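Local coordinates for bifunctional GH43-CE protein (Bacteroides eggerthii, PDB 6MLY) that probably removes xylose units from xylan with a family 43 glycoside hydrolase module and carries a carbohydrate esterase module of the alpha/beta-hydrolase type, at residues F594-K602 with L633-N641; I721-H732 with A750-I761. All coordinates share one frame; numbering follows the deposited sequence.

Contact 1: F594-K602 with L633-N641; sequences FPAQINDVK and LASLAGTTN. With NA (sodium ion), chain H.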
loop_
_atom_site.group_PDB
_atom_site.type_symbol
_atom_site.label_atom_id
_atom_site.label_comp_id
_atom_site.label_asym_id
_atom_site.label_seq_id
_atom_site.Cartn_x
_atom_site.Cartn_y
_atom_site.Cartn_z
ATOM N N PHE A 594 5.626 -23.073 -24.540
ATOM C CA PHE A 594 6.538 -24.002 -23.856
ATOM C C PHE A 594 7.837 -24.090 -24.656
ATOM O O PHE A 594 7.803 -24.197 -25.880
ATOM C CB PHE A 594 5.882 -25.375 -23.676
ATOM C CG PHE A 594 6.668 -26.345 -22.830
ATOM C CD1 PHE A 594 7.540 -27.252 -23.413
ATOM C CD2 PHE A 594 6.548 -26.342 -21.449
ATOM C CE1 PHE A 594 8.276 -28.130 -22.633
ATOM C CE2 PHE A 594 7.279 -27.227 -20.671
ATOM C CZ PHE A 594 8.142 -28.118 -21.265
ATOM N N PRO A 595 8.985 -24.044 -23.971
ATOM C CA PRO A 595 9.130 -24.145 -22.525
ATOM C C PRO A 595 9.248 -22.847 -21.706
ATOM O O PRO A 595 9.984 -22.826 -20.722
ATOM C CB PRO A 595 10.476 -24.872 -22.448
ATOM C CG PRO A 595 11.290 -24.171 -23.509
ATOM C CD PRO A 595 10.294 -23.953 -24.629
ATOM N N ALA A 596 8.526 -21.789 -22.097
ATOM C CA ALA A 596 8.495 -20.520 -21.346
ATOM C C ALA A 596 8.072 -20.756 -19.888
ATOM O O ALA A 596 8.663 -20.191 -18.966
ATOM C CB ALA A 596 7.559 -19.551 -22.024
ATOM N N GLN A 597 7.062 -21.616 -19.698
ATOM C CA GLN A 597 6.372 -21.794 -18.413
ATOM C C GLN A 597 7.310 -22.440 -17.382
ATOM O O GLN A 597 7.290 -22.065 -16.213
ATOM C CB GLN A 597 5.098 -22.621 -18.600
ATOM C CG GLN A 597 3.956 -21.858 -19.262
ATOM C CD GLN A 597 4.268 -21.403 -20.669
ATOM O OE1 GLN A 597 5.036 -22.031 -21.394
ATOM N NE2 GLN A 597 3.669 -20.293 -21.069
ATOM N N ILE A 598 8.127 -23.401 -17.823
ATOM C CA ILE A 598 9.062 -24.110 -16.931
ATOM C C ILE A 598 10.319 -23.247 -16.739
ATOM O O ILE A 598 10.887 -23.209 -15.643
ATOM C CB ILE A 598 9.367 -25.547 -17.437
ATOM C CG1 ILE A 598 10.223 -26.339 -16.444
ATOM C CG2 ILE A 598 9.997 -25.548 -18.826
ATOM C CD1 ILE A 598 9.602 -26.517 -15.079
ATOM N N ASN A 599 10.718 -22.543 -17.809
ATOM C CA ASN A 599 11.797 -21.529 -17.803
ATOM C C ASN A 599 11.554 -20.475 -16.711
ATOM O O ASN A 599 12.505 -19.979 -16.100
ATOM C CB ASN A 599 11.935 -20.834 -19.163
ATOM C CG ASN A 599 12.648 -21.667 -20.207
ATOM O OD1 ASN A 599 12.963 -22.833 -19.980
ATOM N ND2 ASN A 599 12.904 -21.076 -21.363
ATOM N N ASP A 600 10.282 -20.133 -16.482
ATOM C CA ASP A 600 9.914 -19.135 -15.495
ATOM C C ASP A 600 10.062 -19.726 -14.090
ATOM O O ASP A 600 10.641 -19.093 -13.209
ATOM C CB ASP A 600 8.504 -18.590 -15.744
ATOM C CG ASP A 600 8.402 -17.636 -16.926
ATOM O OD1 ASP A 600 9.455 -17.290 -17.508
ATOM O OD2 ASP A 600 7.267 -17.256 -17.268
ATOM N N VAL A 601 9.537 -20.938 -13.897
ATOM C CA VAL A 601 9.558 -21.603 -12.593
ATOM C C VAL A 601 11.007 -21.684 -12.100
ATOM O O VAL A 601 11.309 -21.284 -10.977
ATOM C CB VAL A 601 8.905 -22.995 -12.657
ATOM C CG1 VAL A 601 9.122 -23.789 -11.376
ATOM C CG2 VAL A 601 7.423 -22.883 -12.969
ATOM N N LYS A 602 11.890 -22.187 -12.967
ATOM C CA LYS A 602 13.290 -22.373 -12.634
ATOM C C LYS A 602 13.945 -21.020 -12.326
ATOM O O LYS A 602 14.843 -20.964 -11.492
ATOM C CB LYS A 602 14.001 -23.135 -13.758
ATOM C CG LYS A 602 13.589 -24.594 -13.872
ATOM C CD LYS A 602 14.552 -25.455 -14.665
ATOM C CE LYS A 602 14.143 -26.912 -14.761
ATOM N NZ LYS A 602 14.124 -27.572 -13.434
ATOM N N LEU A 633 3.678 -28.155 -13.597
ATOM C CA LEU A 633 4.920 -27.376 -13.660
ATOM C C LEU A 633 5.801 -27.665 -12.435
ATOM O O LEU A 633 7.032 -27.726 -12.554
ATOM C CB LEU A 633 4.580 -25.886 -13.775
ATOM C CG LEU A 633 4.038 -25.439 -15.133
ATOM C CD1 LEU A 633 3.446 -24.038 -15.056
ATOM C CD2 LEU A 633 5.119 -25.495 -16.201
ATOM N N ALA A 634 5.167 -27.854 -11.271
ATOM C CA ALA A 634 5.867 -28.258 -10.049
ATOM C C ALA A 634 6.491 -29.648 -10.234
ATOM O O ALA A 634 7.624 -29.889 -9.819
ATOM C CB ALA A 634 4.917 -28.233 -8.878
ATOM N N SER A 635 5.746 -30.560 -10.865
ATOM C CA SER A 635 6.215 -31.925 -11.112
ATOM C C SER A 635 7.405 -31.913 -12.081
ATOM O O SER A 635 8.451 -32.492 -11.781
ATOM C CB SER A 635 5.097 -32.797 -11.621
ATOM O OG SER A 635 4.099 -32.965 -10.624
ATOM N N LEU A 636 7.226 -31.236 -13.224
ATOM C CA LEU A 636 8.236 -31.132 -14.289
ATOM C C LEU A 636 9.513 -30.490 -13.733
ATOM O O LEU A 636 10.611 -30.836 -14.157
ATOM C CB LEU A 636 7.658 -30.308 -15.447
ATOM C CG LEU A 636 8.509 -30.242 -16.715
ATOM C CD1 LEU A 636 8.584 -31.603 -17.384
ATOM C CD2 LEU A 636 7.958 -29.212 -17.686
ATOM N N ALA A 637 9.344 -29.549 -12.790
ATOM C CA ALA A 637 10.441 -28.953 -12.030
ATOM C C ALA A 637 11.130 -30.022 -11.172
ATOM O O ALA A 637 12.352 -30.060 -11.103
ATOM C CB ALA A 637 9.919 -27.826 -11.177
ATOM N N GLY A 638 10.326 -30.880 -10.529
ATOM C CA GLY A 638 10.793 -31.992 -9.680
ATOM C C GLY A 638 11.710 -32.970 -10.405
ATOM O O GLY A 638 12.756 -33.359 -9.874
ATOM N N THR A 639 11.336 -33.365 -11.625
ATOM C CA THR A 639 12.052 -34.434 -12.317
ATOM C C THR A 639 13.247 -33.879 -13.109
ATOM O O THR A 639 14.088 -34.668 -13.563
ATOM C CB THR A 639 11.117 -35.286 -13.191
ATOM O OG1 THR A 639 10.572 -34.503 -14.250
ATOM C CG2 THR A 639 9.979 -35.902 -12.409
ATOM N N THR A 640 13.349 -32.550 -13.252
ATOM C CA THR A 640 14.362 -31.950 -14.144
ATOM C C THR A 640 15.472 -31.233 -13.356
ATOM O O THR A 640 16.275 -30.511 -13.945
ATOM C CB THR A 640 13.697 -31.048 -15.191
ATOM O OG1 THR A 640 12.984 -30.007 -14.524
ATOM C CG2 THR A 640 12.769 -31.828 -16.097
ATOM N N ASN A 641 15.552 -31.486 -12.044
ATOM C CA ASN A 641 16.709 -31.111 -11.232
ATOM C C ASN A 641 18.000 -31.427 -11.993
ATOM O O ASN A 641 18.344 -32.584 -12.181
ATOM C CB ASN A 641 16.732 -31.842 -9.884
ATOM C CG ASN A 641 15.906 -31.163 -8.811
ATOM O OD1 ASN A 641 15.520 -30.003 -8.949
ATOM N ND2 ASN A 641 15.650 -31.869 -7.722
HETATM NA NA NA H . 15.789 -36.382 -13.550
#
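A buried lysine, K602, ties its helix to the residue that follows helix 629-639, at one end of an otherwise apolar contact: K602 NZ donates to T640 OG1 at 2.9 Å, and the same hydroxyl donates in turn to L636 O, one turn earlier. The K602 chain is extended to CE, then bent at chi4 (-64°), which swings the ammonium round to T640. Away from this chain of bonds the side chains are apolar. I598 packs against the second helix, its CD1 4.1 Å from A637 CB and its CG1 3.9 Å from L636 CD2. V601 CG1 also rests against A637 CB. The axes of helices 596-602 and 633-639 approach to 9.9 Å and cross at -69°. In the alpha/beta-hydrolase fold, helix 629-639 follows strand 621-627, and the turn between them has the sequence of a nucleophile elbow. Farther along, L636 CD2 meets the edge of the F594 ring in its plane, 3.6 Å from CE2, while P595 CB covers one ring face across a cis peptide bond. L633 CD2 packs on Q597 CB; the Q597 amide turns off to R587 O. Beside T640, at the C-terminal helix end, T639 O binds the sodium ion at 2.4 Å.

Contact 2: I721-H732 with A750-I761; sequences IDKNDPKFIVIH and ALRAQGRLEEFI. With NA (sodium ion), chain H.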
loop_
_atom_site.group_PDB
_atom_site.type_symbol
_atom_site.label_atom_id
_atom_site.label_comp_id
_atom_site.label_asym_id
_atom_site.label_seq_id
_atom_site.Cartn_x
_atom_site.Cartn_y
_atom_site.Cartn_z
ATOM N N ILE A 721 12.334 -38.830 -14.903
ATOM C CA ILE A 721 12.369 -39.481 -13.574
ATOM C C ILE A 721 13.629 -40.351 -13.449
ATOM O O ILE A 721 13.953 -41.137 -14.341
ATOM C CB ILE A 721 11.113 -40.335 -13.312
ATOM C CG1 ILE A 721 9.819 -39.528 -13.399
ATOM C CG2 ILE A 721 11.232 -41.046 -11.971
ATOM C CD1 ILE A 721 8.569 -40.386 -13.361
ATOM N N ASP A 722 14.293 -40.247 -12.293
ATOM C CA ASP A 722 15.452 -41.056 -11.968
ATOM C C ASP A 722 15.478 -41.249 -10.446
ATOM O O ASP A 722 14.615 -40.733 -9.746
ATOM C CB ASP A 722 16.723 -40.429 -12.551
ATOM C CG ASP A 722 17.235 -39.230 -11.777
ATOM O OD1 ASP A 722 17.055 -38.086 -12.265
ATOM O OD2 ASP A 722 17.822 -39.449 -10.701
ATOM N N LYS A 723 16.487 -41.976 -9.955
ATOM C CA LYS A 723 16.551 -42.449 -8.562
ATOM C C LYS A 723 16.840 -41.269 -7.616
ATOM O O LYS A 723 16.438 -41.291 -6.449
ATOM C CB LYS A 723 17.622 -43.538 -8.395
ATOM C CG LYS A 723 17.814 -44.502 -9.565
ATOM C CD LYS A 723 16.656 -45.457 -9.781
ATOM C CE LYS A 723 16.758 -46.253 -11.070
ATOM N NZ LYS A 723 15.804 -47.389 -11.102
ATOM N N ASN A 724 17.535 -40.243 -8.128
ATOM C CA ASN A 724 18.101 -39.150 -7.315
ATOM C C ASN A 724 17.259 -37.867 -7.427
ATOM O O ASN A 724 17.638 -36.828 -6.884
ATOM C CB ASN A 724 19.561 -38.906 -7.696
ATOM C CG ASN A 724 20.389 -40.173 -7.637
ATOM O OD1 ASN A 724 21.071 -40.525 -8.598
ATOM N ND2 ASN A 724 20.324 -40.875 -6.517
ATOM N N ASP A 725 16.113 -37.954 -8.118
ATOM C CA ASP A 725 15.086 -36.916 -8.125
ATOM C C ASP A 725 14.480 -36.847 -6.724
ATOM O O ASP A 725 14.738 -37.716 -5.899
ATOM C CB ASP A 725 14.052 -37.179 -9.229
ATOM C CG ASP A 725 14.573 -36.950 -10.643
ATOM O OD1 ASP A 725 15.755 -36.567 -10.796
ATOM O OD2 ASP A 725 13.795 -37.137 -11.591
ATOM N N PRO A 726 13.707 -35.791 -6.374
ATOM C CA PRO A 726 13.116 -35.683 -5.038
ATOM C C PRO A 726 11.949 -36.649 -4.778
ATOM O O PRO A 726 11.457 -37.296 -5.694
ATOM C CB PRO A 726 12.589 -34.239 -4.978
ATOM C CG PRO A 726 13.229 -33.542 -6.159
ATOM C CD PRO A 726 13.410 -34.615 -7.205
ATOM N N LYS A 727 11.519 -36.711 -3.514
ATOM C CA LYS A 727 10.311 -37.418 -3.102
ATOM C C LYS A 727 9.079 -36.622 -3.549
ATOM O O LYS A 727 9.073 -35.395 -3.479
ATOM C CB LYS A 727 10.297 -37.606 -1.581
ATOM C CG LYS A 727 10.570 -39.022 -1.098
ATOM C CD LYS A 727 11.966 -39.528 -1.378
ATOM C CE LYS A 727 12.036 -41.042 -1.399
ATOM N NZ LYS A 727 11.544 -41.652 -0.138
ATOM N N PHE A 728 8.035 -37.336 -3.985
ATOM C CA PHE A 728 6.795 -36.731 -4.469
ATOM C C PHE A 728 5.616 -37.151 -3.587
ATOM O O PHE A 728 5.661 -38.180 -2.938
ATOM C CB PHE A 728 6.525 -37.147 -5.916
ATOM C CG PHE A 728 7.393 -36.449 -6.927
ATOM C CD1 PHE A 728 8.704 -36.846 -7.127
ATOM C CD2 PHE A 728 6.903 -35.384 -7.669
ATOM C CE1 PHE A 728 9.504 -36.197 -8.054
ATOM C CE2 PHE A 728 7.708 -34.728 -8.587
ATOM C CZ PHE A 728 9.007 -35.135 -8.777
ATOM N N ILE A 729 4.563 -36.333 -3.583
ATOM C CA ILE A 729 3.244 -36.747 -3.127
ATOM C C ILE A 729 2.232 -36.287 -4.177
ATOM O O ILE A 729 2.041 -35.094 -4.356
ATOM C CB ILE A 729 2.917 -36.183 -1.729
ATOM C CG1 ILE A 729 3.734 -36.884 -0.641
ATOM C CG2 ILE A 729 1.420 -36.259 -1.449
ATOM C CD1 ILE A 729 3.208 -36.683 0.764
ATOM N N VAL A 730 1.604 -37.243 -4.866
ATOM C CA VAL A 730 0.594 -36.945 -5.867
ATOM C C VAL A 730 -0.779 -37.147 -5.222
ATOM O O VAL A 730 -0.975 -38.124 -4.506
ATOM C CB VAL A 730 0.763 -37.817 -7.122
ATOM C CG1 VAL A 730 -0.281 -37.482 -8.176
ATOM C CG2 VAL A 730 2.165 -37.702 -7.700
ATOM N N ILE A 731 -1.701 -36.212 -5.484
ATOM C CA ILE A 731 -3.058 -36.213 -4.911
ATOM C C ILE A 731 -4.070 -35.916 -6.025
ATOM O O ILE A 731 -3.846 -35.021 -6.841
ATOM C CB ILE A 731 -3.171 -35.194 -3.760
ATOM C CG1 ILE A 731 -2.044 -35.356 -2.734
ATOM C CG2 ILE A 731 -4.547 -35.273 -3.112
ATOM C CD1 ILE A 731 -2.116 -34.389 -1.569
ATOM N N HIS A 732 -5.190 -36.651 -6.035
ATOM C CA HIS A 732 -6.167 -36.576 -7.122
ATOM C C HIS A 732 -7.505 -37.190 -6.702
ATOM O O HIS A 732 -7.550 -38.292 -6.158
ATOM C CB HIS A 732 -5.645 -37.284 -8.381
ATOM C CG HIS A 732 -6.191 -36.715 -9.646
ATOM N ND1 HIS A 732 -5.379 -36.341 -10.695
ATOM C CD2 HIS A 732 -7.453 -36.422 -10.023
ATOM C CE1 HIS A 732 -6.119 -35.856 -11.670
ATOM N NE2 HIS A 732 -7.394 -35.892 -11.281
ATOM N N ALA A 750 5.150 -44.412 -12.350
ATOM C CA ALA A 750 6.452 -44.152 -12.942
ATOM C C ALA A 750 7.460 -43.823 -11.831
ATOM O O ALA A 750 8.581 -44.337 -11.833
ATOM C CB ALA A 750 6.337 -43.046 -13.959
ATOM N N LEU A 751 7.025 -42.984 -10.882
ATOM C CA LEU A 751 7.830 -42.537 -9.740
ATOM C C LEU A 751 8.162 -43.725 -8.827
ATOM O O LEU A 751 9.334 -44.047 -8.623
ATOM C CB LEU A 751 7.055 -41.464 -8.965
ATOM C CG LEU A 751 6.920 -40.107 -9.653
ATOM C CD1 LEU A 751 5.812 -39.291 -9.008
ATOM C CD2 LEU A 751 8.234 -39.340 -9.620
ATOM N N ARG A 752 7.123 -44.378 -8.291
ATOM C CA ARG A 752 7.274 -45.428 -7.273
ATOM C C ARG A 752 8.246 -46.512 -7.746
ATOM O O ARG A 752 8.908 -47.145 -6.926
ATOM C CB ARG A 752 5.927 -46.077 -6.954
ATOM C CG ARG A 752 5.956 -47.019 -5.759
ATOM C CD ARG A 752 4.568 -47.526 -5.433
ATOM N NE ARG A 752 4.089 -48.357 -6.524
ATOM C CZ ARG A 752 4.442 -49.628 -6.709
ATOM N NH1 ARG A 752 5.170 -50.247 -5.795
ATOM N NH2 ARG A 752 4.060 -50.274 -7.800
ATOM N N ALA A 753 8.304 -46.716 -9.068
ATOM C CA ALA A 753 9.183 -47.691 -9.713
ATOM C C ALA A 753 10.652 -47.344 -9.458
ATOM O O ALA A 753 11.498 -48.227 -9.502
ATOM C CB ALA A 753 8.899 -47.752 -11.195
ATOM N N GLN A 754 10.943 -46.054 -9.236
ATOM C CA GLN A 754 12.307 -45.576 -9.010
ATOM C C GLN A 754 12.419 -44.973 -7.604
ATOM O O GLN A 754 13.416 -44.346 -7.279
ATOM C CB GLN A 754 12.692 -44.622 -10.145
ATOM C CG GLN A 754 12.234 -45.120 -11.513
ATOM C CD GLN A 754 13.293 -45.074 -12.588
ATOM O OE1 GLN A 754 14.013 -44.090 -12.749
ATOM N NE2 GLN A 754 13.381 -46.156 -13.349
ATOM N N GLY A 755 11.394 -45.199 -6.776
ATOM C CA GLY A 755 11.453 -45.016 -5.330
ATOM C C GLY A 755 11.103 -43.605 -4.898
ATOM O O GLY A 755 11.326 -43.242 -3.744
ATOM N N ARG A 756 10.540 -42.821 -5.824
ATOM C CA ARG A 756 10.369 -41.374 -5.662
ATOM C C ARG A 756 9.042 -41.073 -4.962
ATOM O O ARG A 756 8.985 -40.193 -4.116
ATOM C CB ARG A 756 10.443 -40.680 -7.024
ATOM C CG ARG A 756 11.797 -40.803 -7.708
ATOM C CD ARG A 756 12.938 -40.353 -6.812
ATOM N NE ARG A 756 13.393 -41.398 -5.904
ATOM C CZ ARG A 756 13.982 -41.185 -4.730
ATOM N NH1 ARG A 756 14.182 -39.953 -4.301
ATOM N NH2 ARG A 756 14.366 -42.206 -3.986
ATOM N N LEU A 757 7.984 -41.810 -5.314
ATOM C CA LEU A 757 6.674 -41.597 -4.715
ATOM C C LEU A 757 6.730 -41.900 -3.211
ATOM O O LEU A 757 7.030 -43.027 -2.799
ATOM C CB LEU A 757 5.644 -42.487 -5.415
ATOM C CG LEU A 757 4.190 -42.210 -5.041
ATOM C CD1 LEU A 757 3.739 -40.868 -5.604
ATOM C CD2 LEU A 757 3.281 -43.328 -5.524
ATOM N N GLU A 758 6.445 -40.870 -2.405
ATOM C CA GLU A 758 6.225 -40.998 -0.961
ATOM C C GLU A 758 4.823 -41.575 -0.711
ATOM O O GLU A 758 4.656 -42.458 0.129
ATOM C CB GLU A 758 6.381 -39.638 -0.270
ATOM C CG GLU A 758 5.865 -39.580 1.164
ATOM C CD GLU A 758 6.890 -39.787 2.269
ATOM O OE1 GLU A 758 8.089 -39.946 1.955
ATOM O OE2 GLU A 758 6.481 -39.777 3.449
ATOM N N GLU A 759 3.826 -41.052 -1.435
ATOM C CA GLU A 759 2.434 -41.376 -1.191
ATOM C C GLU A 759 1.566 -40.903 -2.363
ATOM O O GLU A 759 1.702 -39.773 -2.822
ATOM C CB GLU A 759 1.988 -40.707 0.108
ATOM C CG GLU A 759 0.706 -41.268 0.690
ATOM C CD GLU A 759 0.298 -40.601 1.993
ATOM O OE1 GLU A 759 1.033 -39.690 2.452
ATOM O OE2 GLU A 759 -0.755 -40.981 2.543
ATOM N N PHE A 760 0.677 -41.790 -2.832
ATOM C CA PHE A 760 -0.430 -41.432 -3.720
ATOM C C PHE A 760 -1.720 -41.366 -2.890
ATOM O O PHE A 760 -2.007 -42.295 -2.131
ATOM C CB PHE A 760 -0.558 -42.432 -4.872
ATOM C CG PHE A 760 -1.830 -42.296 -5.671
ATOM C CD1 PHE A 760 -2.055 -41.181 -6.460
ATOM C CD2 PHE A 760 -2.810 -43.275 -5.624
ATOM C CE1 PHE A 760 -3.228 -41.050 -7.187
ATOM C CE2 PHE A 760 -3.982 -43.143 -6.354
ATOM C CZ PHE A 760 -4.188 -42.033 -7.137
ATOM N N ILE A 761 -2.477 -40.267 -3.040
ATOM C CA ILE A 761 -3.694 -40.013 -2.249
ATOM C C ILE A 761 -4.901 -39.875 -3.184
ATOM O O ILE A 761 -4.974 -38.946 -3.978
ATOM C CB ILE A 761 -3.532 -38.774 -1.352
ATOM C CG1 ILE A 761 -2.318 -38.915 -0.430
ATOM C CG2 ILE A 761 -4.812 -38.510 -0.572
ATOM C CD1 ILE A 761 -2.042 -37.695 0.416
HETATM NA NA NA H . 15.789 -36.382 -13.550
#
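R756 lays its whole side chain against the turn D722-D725 and the residues after it. CB lies 3.8 Å from P726 O, CG faces D722 O at 3.5 Å, and CD comes near D722 O and D725 O. Two bends (chi2 -53°, chi3 84°) then fold the chain back: NE donates in the guanidinium plane to Q754 O, and K723 O sits over the centre of one face, 3.0 Å from CZ, without a hydrogen bond. At the tip NH1 donates to D725 O at 2.8 Å, with that oxygen tilted out of the plane, and K727 CE covers the opposite face, 3.7 Å from NH2. The backbone O of R756 accepts from F728 N and starts a parallel strand pairing that continues through E758 N to F728 O, V730 N to E759 O, I761 N to V730 O and H732 N to I761 O; E758 is an extra residue between the pairs F728-L757 and V730-F760. L751 CD2 lies over the F728 ring, 4.0 Å from its centroid. In this beta-alpha-beta crossover strand 727-733 runs between strands 671-675 and 757-763, with helix 741-752 packed on the F728 and V730 face and helix 775-789 on the I729 and I731 face.

How the contacts relate
The two contacts illustrate how one ion can join separate pieces of a fold. Their centres lie about 17 Å apart, yet both supply the sodium site: contact 1 through the carbonyl of T639 at the end of its second helix, contact 2 through D722 OD1 at 2.5 Å and both carboxylate oxygens of D725 (OD1 2.8 Å, OD2 2.9 Å), with Y720 O as a further ligand. Direct packing joins them too, G638 CA standing 3.7 Å from F728 CZ and N641 against P726. The sodium ion spans helix 629-639 and the loop leading into strand 727-733. Toward a putative esterase centre they differ: L633 lies near the putative elbow without touching it, whereas H732 touches the putative Ser-His-Asp triad.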